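Local structure of AB hydrolase-1 domain-containing protein (Parabacteroides distasonis, 4Q34) at residues Phe234-Asp248 against Met275-Pro289. The protein is of unknown function but belongs to the alpha/beta hydrolase family and probably acts as an esterase. Numbering follows the deposited sequence.
Sequences FMEYTKVPIVIYYGD and MLNDQGGDVTVIHLP
Strands 242-246 and 283-287 lie side by side at one end of the central sheet of the alpha/beta hydrolase fold, joined through helix 257-277 as a beta-alpha-beta unit. The axes of the two short strands run parallel, 14° apart, and six backbone hydrogen bonds link them, from Ile242 N to Asp282 O at 2.8 Å through to Leu288 N on Tyr246 O. Strand 192-198 pairs with the other edge of strand 242-246. Ahead of the strands, the last turn of helix 257-277 packs against residues 234-238. Leu276 carries this junction: its CD2 sits over one face of the Phe234 ring, 3.6 Å from the centroid, while CD1 reaches Tyr237 CB at 3.7 Å. Phe234 CG stands anti to its own nitrogen (chi1 -177°), which swings the ring under the leucine and brings CZ near Met275 CB. Exchanging Phe234 for alanine would probably leave Leu276 CD2 without the ring face it rests on and open a gap beside Met275. A Schellman motif closes the helix, with Gly280 as its C-prime residue, and Thr238 CB packs on Gly281 CA at 3.6 Å. Just before the strands pair, one water donates to Tyr237 O and Val240 O and accepts from Asp282 N, bridging the two segments. On the sheet face that carries Val243, Tyr245 and Ile286, the isoleucine runs alongside the tyrosine, its CD1 3.8 Å from Tyr245 CE1 and also near Val243 CG2; Trp316 of helix 306-319 packs on Val243 and Tyr245. At the C-terminal ends, Pro289 CG lies 3.5 Å from Asp248 CG, whose OD2 is bound by Gly295 N. The His287 ring, whose ND1 is hydrogen-bonded to Glu290 OE2, turns its edge to the carbonyl just beyond strand 242-246, placing NE2 2.9 Å from Gly247 O.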
ATOM      1  N   PHE A 234      17.952  -2.549 -29.306  1.00 19.46           N
ATOM      2  CA  PHE A 234      17.675  -1.115 -29.523  1.00 19.69           C
ATOM      3  C   PHE A 234      16.472  -0.940 -30.433  1.00 20.80           C
ATOM      4  O   PHE A 234      15.616  -0.098 -30.151  1.00 20.95           O
ATOM      5  CB  PHE A 234      18.897  -0.421 -30.098  1.00 19.18           C
ATOM      6  CG  PHE A 234      18.721   1.075 -30.279  1.00 19.69           C
ATOM      7  CD1 PHE A 234      18.608   1.900 -29.161  1.00 19.55           C
ATOM      8  CD2 PHE A 234      18.673   1.640 -31.554  1.00 21.89           C
ATOM      9  CE1 PHE A 234      18.477   3.265 -29.299  1.00 20.56           C
ATOM     10  CE2 PHE A 234      18.524   3.034 -31.701  1.00 21.91           C
ATOM     11  CZ  PHE A 234      18.433   3.822 -30.573  1.00 21.43           C
HETATM   12  N   MSE A 235      16.374  -1.768 -31.482  1.00 20.34           N
HETATM   13  CA  MSE A 235      15.244  -1.662 -32.427  1.00 24.18           C
HETATM   14  C   MSE A 235      13.911  -1.936 -31.782  1.00 22.96           C
HETATM   15  O   MSE A 235      12.869  -1.513 -32.307  1.00 20.50           O
HETATM   16  CB  MSE A 235      15.392  -2.590 -33.646  1.00 25.76           C
HETATM   17  CG  MSE A 235      16.599  -2.238 -34.497  1.00 35.10           C
HETATM   18 SE   MSE A 235      16.452  -0.456 -35.381  0.75 52.15          SE
HETATM   19  CE  MSE A 235      14.699  -0.776 -36.252  1.00 43.89           C
ATOM     20  N   GLU A 236      13.886  -2.656 -30.655  1.00 22.70           N
ATOM     21  CA  GLU A 236      12.607  -2.895 -29.977  1.00 23.49           C
ATOM     22  C   GLU A 236      11.943  -1.604 -29.522  1.00 21.76           C
ATOM     23  O   GLU A 236      10.721  -1.533 -29.505  1.00 22.81           O
ATOM     24  CB  GLU A 236      12.704  -3.903 -28.801  1.00 25.85           C
ATOM     25  CG  GLU A 236      13.473  -5.195 -29.060  1.00 36.88           C
ATOM     26  CD  GLU A 236      12.771  -6.218 -29.927  1.00 46.69           C
ATOM     27  OE1 GLU A 236      11.628  -5.946 -30.378  1.00 41.86           O
ATOM     28  OE2 GLU A 236      13.390  -7.303 -30.150  1.00 53.71           O
ATOM     29  N   TYR A 237      12.721  -0.531 -29.258  1.00 18.11           N
ATOM     30  CA  TYR A 237      12.164   0.719 -28.780  1.00 18.29           C
ATOM     31  C   TYR A 237      11.552   1.576 -29.911  1.00 19.18           C
ATOM     32  O   TYR A 237      11.061   2.662 -29.648  1.00 23.04           O
ATOM     33  CB  TYR A 237      13.228   1.515 -28.000  1.00 19.03           C
ATOM     34  CG  TYR A 237      13.692   0.690 -26.808  1.00 17.63           C
ATOM     35  CD1 TYR A 237      12.931   0.632 -25.666  1.00 16.92           C
ATOM     36  CD2 TYR A 237      14.875  -0.024 -26.836  1.00 21.43           C
ATOM     37  CE1 TYR A 237      13.290  -0.183 -24.586  1.00 18.98           C
ATOM     38  CE2 TYR A 237      15.254  -0.808 -25.769  1.00 19.63           C
ATOM     39  CZ  TYR A 237      14.463  -0.890 -24.648  1.00 19.35           C
ATOM     40  OH  TYR A 237      14.883  -1.663 -23.566  1.00 21.75           O
ATOM     41  N   THR A 238      11.630   1.075 -31.156  1.00 19.95           N
ATOM     42  CA  THR A 238      11.010   1.713 -32.296  1.00 19.35           C
ATOM     43  C   THR A 238       9.598   1.229 -32.496  1.00 20.98           C
ATOM     44  O   THR A 238       8.933   1.731 -33.393  1.00 22.92           O
ATOM     45  CB  THR A 238      11.760   1.488 -33.640  1.00 21.07           C
ATOM     46  OG1 THR A 238      11.648   0.111 -34.065  1.00 19.14           O
ATOM     47  CG2 THR A 238      13.232   1.926 -33.560  1.00 19.61           C
ATOM     48  N   LYS A 239       9.181   0.214 -31.744  1.00 20.09           N
ATOM     49  CA  LYS A 239       7.988  -0.558 -32.103  1.00 22.90           C
ATOM     50  C   LYS A 239       6.692  -0.088 -31.426  1.00 23.22           C
ATOM     51  O   LYS A 239       5.628  -0.549 -31.803  1.00 21.44           O
ATOM     52  CB  LYS A 239       8.247  -2.038 -31.794  1.00 22.68           C
ATOM     53  CG  LYS A 239       9.288  -2.644 -32.756  1.00 25.94           C
ATOM     54  CD  LYS A 239       9.588  -4.086 -32.407  1.00 35.59           C
ATOM     55  CE  LYS A 239      10.768  -4.601 -33.216  1.00 41.78           C
ATOM     56  NZ  LYS A 239      11.000  -6.040 -32.939  1.00 40.69           N
ATOM     57  N   VAL A 240       6.784   0.814 -30.453  1.00 20.47           N
ATOM     58  CA  VAL A 240       5.600   1.384 -29.787  1.00 19.32           C
ATOM     59  C   VAL A 240       5.808   2.872 -29.633  1.00 18.93           C
ATOM     60  O   VAL A 240       6.954   3.357 -29.515  1.00 19.28           O
ATOM     61  CB  VAL A 240       5.355   0.784 -28.389  1.00 19.66           C
ATOM     62  CG1 VAL A 240       5.183  -0.713 -28.488  1.00 22.15           C
ATOM     63  CG2 VAL A 240       6.496   1.126 -27.437  1.00 19.88           C
ATOM     64  N   PRO A 241       4.713   3.621 -29.614  1.00 19.35           N
ATOM     65  CA  PRO A 241       4.885   5.041 -29.327  1.00 18.45           C
ATOM     66  C   PRO A 241       5.363   5.322 -27.915  1.00 17.13           C
ATOM     67  O   PRO A 241       4.914   4.695 -26.947  1.00 16.86           O
ATOM     68  CB  PRO A 241       3.476   5.650 -29.506  1.00 21.31           C
ATOM     69  CG  PRO A 241       2.578   4.540 -29.799  1.00 23.85           C
ATOM     70  CD  PRO A 241       3.307   3.225 -29.822  1.00 19.54           C
ATOM     71  N   ILE A 242       6.311   6.262 -27.799  1.00 17.08           N
ATOM     72  CA  ILE A 242       6.844   6.658 -26.520  1.00 17.03           C
ATOM     73  C   ILE A 242       6.812   8.183 -26.401  1.00 16.18           C
ATOM     74  O   ILE A 242       7.136   8.873 -27.363  1.00 19.47           O
ATOM     75  CB  ILE A 242       8.292   6.166 -26.369  1.00 16.22           C
ATOM     76  CG1 ILE A 242       8.340   4.638 -26.414  1.00 17.68           C
ATOM     77  CG2 ILE A 242       8.923   6.680 -25.090  1.00 19.59           C
ATOM     78  CD1 ILE A 242       9.727   4.031 -26.468  1.00 16.71           C
ATOM     79  N   VAL A 243       6.354   8.662 -25.244  1.00 17.02           N
ATOM     80  CA  VAL A 243       6.435  10.098 -24.911  1.00 15.75           C
ATOM     81  C   VAL A 243       7.181  10.248 -23.573  1.00 18.61           C
ATOM     82  O   VAL A 243       7.018   9.468 -22.670  1.00 17.65           O
ATOM     83  CB  VAL A 243       5.040  10.812 -24.947  1.00 16.42           C
ATOM     84  CG1 VAL A 243       4.118  10.294 -23.838  1.00 17.09           C
ATOM     85  CG2 VAL A 243       5.187  12.323 -24.784  1.00 14.94           C
ATOM     86  N   ILE A 244       7.990  11.295 -23.482  1.00 17.10           N
ATOM     87  CA  ILE A 244       8.801  11.593 -22.316  1.00 18.64           C
ATOM     88  C   ILE A 244       8.559  13.053 -21.951  1.00 19.07           C
ATOM     89  O   ILE A 244       8.628  13.900 -22.840  1.00 18.71           O
ATOM     90  CB  ILE A 244      10.274  11.348 -22.639  1.00 19.88           C
ATOM     91  CG1 ILE A 244      10.516   9.836 -22.818  1.00 24.31           C
ATOM     92  CG2 ILE A 244      11.176  11.852 -21.522  1.00 20.64           C
ATOM     93  CD1 ILE A 244      11.763   9.537 -23.611  1.00 30.14           C
ATOM     94  N   TYR A 245       8.257  13.323 -20.666  1.00 18.19           N
ATOM     95  CA  TYR A 245       8.009  14.687 -20.171  1.00 18.46           C
ATOM     96  C   TYR A 245       9.053  15.110 -19.144  1.00 19.61           C
ATOM     97  O   TYR A 245       9.400  14.338 -18.249  1.00 19.61           O
ATOM     98  CB  TYR A 245       6.617  14.825 -19.531  1.00 17.83           C
ATOM     99  CG  TYR A 245       5.464  14.471 -20.420  1.00 19.04           C
ATOM    100  CD1 TYR A 245       4.940  15.383 -21.315  1.00 20.18           C
ATOM    101  CD2 TYR A 245       4.882  13.209 -20.355  1.00 20.36           C
ATOM    102  CE1 TYR A 245       3.875  15.059 -22.156  1.00 20.20           C
ATOM    103  CE2 TYR A 245       3.797  12.887 -21.157  1.00 19.62           C
ATOM    104  CZ  TYR A 245       3.311  13.809 -22.071  1.00 19.52           C
ATOM    105  OH  TYR A 245       2.228  13.461 -22.857  1.00 22.49           O
ATOM    106  N   TYR A 246       9.571  16.333 -19.277  1.00 17.81           N
ATOM    107  CA  TYR A 246      10.402  16.956 -18.265  1.00 19.23           C
ATOM    108  C   TYR A 246       9.811  18.291 -17.861  1.00 19.63           C
ATOM    109  O   TYR A 246       9.330  19.066 -18.701  1.00 20.04           O
ATOM    110  CB  TYR A 246      11.885  17.157 -18.723  1.00 22.99           C
ATOM    111  CG  TYR A 246      12.677  15.876 -18.712  1.00 20.50           C
ATOM    112  CD1 TYR A 246      13.336  15.455 -17.574  1.00 22.50           C
ATOM    113  CD2 TYR A 246      12.733  15.068 -19.833  1.00 20.72           C
ATOM    114  CE1 TYR A 246      14.021  14.237 -17.551  1.00 21.43           C
ATOM    115  CE2 TYR A 246      13.412  13.844 -19.811  1.00 21.69           C
ATOM    116  CZ  TYR A 246      14.036  13.442 -18.687  1.00 20.06           C
ATOM    117  OH  TYR A 246      14.703  12.230 -18.675  1.00 22.50           O
ATOM    118  N   GLY A 247       9.900  18.583 -16.575  1.00 20.08           N
ATOM    119  CA  GLY A 247       9.438  19.860 -16.040  1.00 19.84           C
ATOM    120  C   GLY A 247      10.450  21.003 -16.128  1.00 20.78           C
ATOM    121  O   GLY A 247      11.312  21.043 -17.018  1.00 21.26           O
ATOM    122  N   ASP A 248      10.344  21.897 -15.151  1.00 20.26           N
ATOM    123  CA  ASP A 248      10.984  23.229 -15.212  1.00 20.39           C
ATOM    124  C   ASP A 248      12.095  23.334 -14.187  1.00 23.38           C
ATOM    125  O   ASP A 248      12.396  22.384 -13.471  1.00 21.44           O
ATOM    126  CB  ASP A 248       9.884  24.259 -14.934  1.00 21.86           C
ATOM    127  CG  ASP A 248      10.137  25.597 -15.581  1.00 24.94           C
ATOM    128  OD1 ASP A 248      11.271  25.845 -16.049  1.00 23.39           O
ATOM    129  OD2 ASP A 248       9.171  26.402 -15.602  1.00 23.65           O
HETATM  130  N   MSE A 275      17.615   9.257 -32.439  1.00 22.15           N
HETATM  131  CA  MSE A 275      18.215   8.053 -32.936  1.00 22.04           C
HETATM  132  C   MSE A 275      17.182   7.000 -33.196  1.00 20.25           C
HETATM  133  O   MSE A 275      17.253   6.320 -34.206  1.00 21.98           O
HETATM  134  CB  MSE A 275      19.259   7.550 -31.941  1.00 24.12           C
HETATM  135  CG  MSE A 275      20.462   8.472 -32.055  1.00 33.41           C
HETATM  136 SE   MSE A 275      21.814   7.882 -30.761  0.75 47.79          SE
HETATM  137  CE  MSE A 275      21.887   6.011 -31.398  1.00 31.85           C
ATOM    138  N   LEU A 276      16.204   6.869 -32.310  1.00 18.58           N
ATOM    139  CA  LEU A 276      15.113   5.894 -32.557  1.00 18.55           C
ATOM    140  C   LEU A 276      14.210   6.308 -33.717  1.00 20.30           C
ATOM    141  O   LEU A 276      13.817   5.487 -34.554  1.00 20.64           O
ATOM    142  CB  LEU A 276      14.301   5.659 -31.298  1.00 18.02           C
ATOM    143  CG  LEU A 276      15.001   4.811 -30.231  1.00 17.08           C
ATOM    144  CD1 LEU A 276      14.312   4.926 -28.868  1.00 18.51           C
ATOM    145  CD2 LEU A 276      15.090   3.357 -30.679  1.00 18.19           C
ATOM    146  N   ASN A 277      13.898   7.591 -33.781  1.00 19.98           N
ATOM    147  CA  ASN A 277      13.016   8.058 -34.864  1.00 20.88           C
ATOM    148  C   ASN A 277      13.696   7.873 -36.235  1.00 23.40           C
ATOM    149  O   ASN A 277      13.034   7.528 -37.240  1.00 22.86           O
ATOM    150  CB  ASN A 277      12.606   9.510 -34.645  1.00 20.26           C
ATOM    151  CG  ASN A 277      11.649   9.682 -33.451  1.00 20.88           C
ATOM    152  OD1 ASN A 277      10.954   8.753 -33.060  1.00 20.89           O
ATOM    153  ND2 ASN A 277      11.606  10.874 -32.892  1.00 21.79           N
ATOM    154  N   ASP A 278      15.033   8.022 -36.279  1.00 22.16           N
ATOM    155  CA  ASP A 278      15.774   7.787 -37.507  1.00 22.07           C
ATOM    156  C   ASP A 278      15.750   6.314 -37.960  1.00 23.27           C
ATOM    157  O   ASP A 278      16.078   6.004 -39.136  1.00 23.98           O
ATOM    158  CB  ASP A 278      17.228   8.231 -37.355  1.00 23.05           C
ATOM    159  CG  ASP A 278      17.399   9.728 -37.382  1.00 28.16           C
ATOM    160  OD1 ASP A 278      16.459  10.455 -37.788  1.00 30.26           O
ATOM    161  OD2 ASP A 278      18.494  10.192 -37.006  1.00 30.51           O
ATOM    162  N   GLN A 279      15.406   5.414 -37.041  1.00 23.32           N
ATOM    163  CA  GLN A 279      15.291   3.982 -37.300  0.50 24.46           C
ATOM    164  C   GLN A 279      13.824   3.550 -37.408  1.00 23.52           C
ATOM    165  O   GLN A 279      13.513   2.335 -37.350  1.00 24.86           O
ATOM    166  CB  GLN A 279      15.953   3.180 -36.172  0.50 25.59           C
ATOM    167  CG  GLN A 279      17.464   3.253 -36.142  0.50 28.36           C
ATOM    168  CD  GLN A 279      18.109   2.987 -37.495  0.50 29.29           C
ATOM    169  OE1 GLN A 279      18.025   1.891 -38.041  0.50 28.39           O
ATOM    170  NE2 GLN A 279      18.769   3.997 -38.027  0.50 29.47           N
ATOM    171  N   GLY A 280      12.922   4.526 -37.531  1.00 23.54           N
ATOM    172  CA  GLY A 280      11.492   4.241 -37.701  1.00 23.45           C
ATOM    173  C   GLY A 280      10.630   4.299 -36.454  1.00 22.82           C
ATOM    174  O   GLY A 280       9.448   3.901 -36.491  1.00 23.20           O
ATOM    175  N   GLY A 281      11.193   4.766 -35.338  1.00 20.13           N
ATOM    176  CA  GLY A 281      10.438   4.842 -34.105  1.00 18.52           C
ATOM    177  C   GLY A 281       9.490   6.034 -34.041  1.00 18.88           C
ATOM    178  O   GLY A 281       9.373   6.806 -34.982  1.00 21.15           O
ATOM    179  N   ASP A 282       8.852   6.158 -32.889  1.00 19.28           N
ATOM    180  CA  ASP A 282       7.884   7.205 -32.603  1.00 20.17           C
ATOM    181  C   ASP A 282       8.071   7.645 -31.159  1.00 19.63           C
ATOM    182  O   ASP A 282       7.286   7.262 -30.278  1.00 19.77           O
ATOM    183  CB  ASP A 282       6.484   6.657 -32.820  1.00 20.40           C
ATOM    184  CG  ASP A 282       5.410   7.678 -32.552  1.00 25.89           C
ATOM    185  OD1 ASP A 282       5.744   8.856 -32.304  1.00 26.33           O
ATOM    186  OD2 ASP A 282       4.229   7.300 -32.602  1.00 26.01           O
ATOM    187  N   VAL A 283       9.132   8.431 -30.925  1.00 20.03           N
ATOM    188  CA  VAL A 283       9.462   8.912 -29.612  1.00 18.03           C
ATOM    189  C   VAL A 283       9.372  10.433 -29.599  1.00 19.09           C
ATOM    190  O   VAL A 283       9.945  11.079 -30.452  1.00 22.18           O
ATOM    191  CB  VAL A 283      10.886   8.480 -29.221  1.00 19.53           C
ATOM    192  CG1 VAL A 283      11.184   8.889 -27.798  1.00 21.37           C
ATOM    193  CG2 VAL A 283      11.069   6.979 -29.447  1.00 20.05           C
ATOM    194  N   THR A 284       8.641  10.951 -28.636  1.00 17.56           N
ATOM    195  CA  THR A 284       8.405  12.399 -28.480  1.00 20.11           C
ATOM    196  C   THR A 284       8.942  12.786 -27.125  1.00 20.09           C
ATOM    197  O   THR A 284       8.663  12.111 -26.126  1.00 20.45           O
ATOM    198  CB  THR A 284       6.895  12.684 -28.540  1.00 21.35           C
ATOM    199  OG1 THR A 284       6.364  12.227 -29.799  1.00 23.11           O
ATOM    200  CG2 THR A 284       6.596  14.167 -28.403  1.00 26.92           C
ATOM    201  N   VAL A 285       9.712  13.873 -27.083  1.00 18.77           N
ATOM    202  CA  VAL A 285      10.173  14.418 -25.843  1.00 19.48           C
ATOM    203  C   VAL A 285       9.628  15.821 -25.702  1.00 21.65           C
ATOM    204  O   VAL A 285       9.820  16.628 -26.595  1.00 23.57           O
ATOM    205  CB  VAL A 285      11.691  14.457 -25.775  1.00 21.74           C
ATOM    206  CG1 VAL A 285      12.153  15.020 -24.441  1.00 23.86           C
ATOM    207  CG2 VAL A 285      12.256  13.060 -25.998  1.00 23.84           C
ATOM    208  N   ILE A 286       8.935  16.067 -24.594  1.00 19.78           N
ATOM    209  CA  ILE A 286       8.288  17.349 -24.328  1.00 22.70           C
ATOM    210  C   ILE A 286       8.850  17.976 -23.069  1.00 22.62           C
ATOM    211  O   ILE A 286       8.805  17.374 -21.992  1.00 22.69           O
ATOM    212  CB  ILE A 286       6.777  17.136 -24.202  1.00 24.81           C
ATOM    213  CG1 ILE A 286       6.221  16.833 -25.593  1.00 27.20           C
ATOM    214  CG2 ILE A 286       6.115  18.377 -23.618  1.00 25.81           C
ATOM    215  CD1 ILE A 286       4.844  16.269 -25.596  1.00 30.95           C
ATOM    216  N   HIS A 287       9.381  19.188 -23.201  1.00 21.93           N
ATOM    217  CA  HIS A 287       9.841  19.948 -22.079  1.00 21.28           C
ATOM    218  C   HIS A 287       8.702  20.895 -21.781  1.00 22.37           C
ATOM    219  O   HIS A 287       8.370  21.785 -22.593  1.00 23.67           O
ATOM    220  CB  HIS A 287      11.122  20.694 -22.438  1.00 22.77           C
ATOM    221  CG  HIS A 287      11.708  21.477 -21.306  1.00 22.62           C
ATOM    222  ND1 HIS A 287      12.441  22.625 -21.514  1.00 26.40           N
ATOM    223  CD2 HIS A 287      11.632  21.321 -19.964  1.00 21.57           C
ATOM    224  CE1 HIS A 287      12.814  23.132 -20.351  1.00 25.84           C
ATOM    225  NE2 HIS A 287      12.346  22.355 -19.395  1.00 22.82           N
ATOM    226  N   LEU A 288       8.086  20.708 -20.626  1.00 19.46           N
ATOM    227  CA  LEU A 288       6.784  21.287 -20.370  1.00 20.36           C
ATOM    228  C   LEU A 288       6.731  22.828 -20.582  1.00 20.11           C
ATOM    229  O   LEU A 288       5.768  23.303 -21.138  1.00 23.78           O
ATOM    230  CB  LEU A 288       6.281  20.860 -18.994  1.00 19.14           C
ATOM    231  CG  LEU A 288       5.934  19.364 -18.803  1.00 20.45           C
ATOM    232  CD1 LEU A 288       5.588  19.009 -17.345  1.00 21.63           C
ATOM    233  CD2 LEU A 288       4.745  19.094 -19.675  1.00 22.54           C
ATOM    234  N   PRO A 289       7.747  23.583 -20.175  1.00 22.39           N
ATOM    235  CA  PRO A 289       7.649  25.060 -20.370  1.00 25.32           C
ATOM    236  C   PRO A 289       7.543  25.469 -21.824  1.00 28.23           C
ATOM    237  O   PRO A 289       6.906  26.481 -22.166  1.00 30.02           O
ATOM    238  CB  PRO A 289       8.951  25.588 -19.782  1.00 25.72           C
ATOM    239  CG  PRO A 289       9.354  24.567 -18.791  1.00 26.14           C
ATOM    240  CD  PRO A 289       8.848  23.233 -19.277  1.00 24.41           C
TER
HETATM  241  O   HOH W   1       9.115   4.184 -30.858  1.00 20.49           O
HETATM  242  O   HOH W   2       5.450   9.641 -29.481  1.00 20.66           O
HETATM  243  O   HOH W   3      13.632  24.267 -17.432  1.00 18.62           O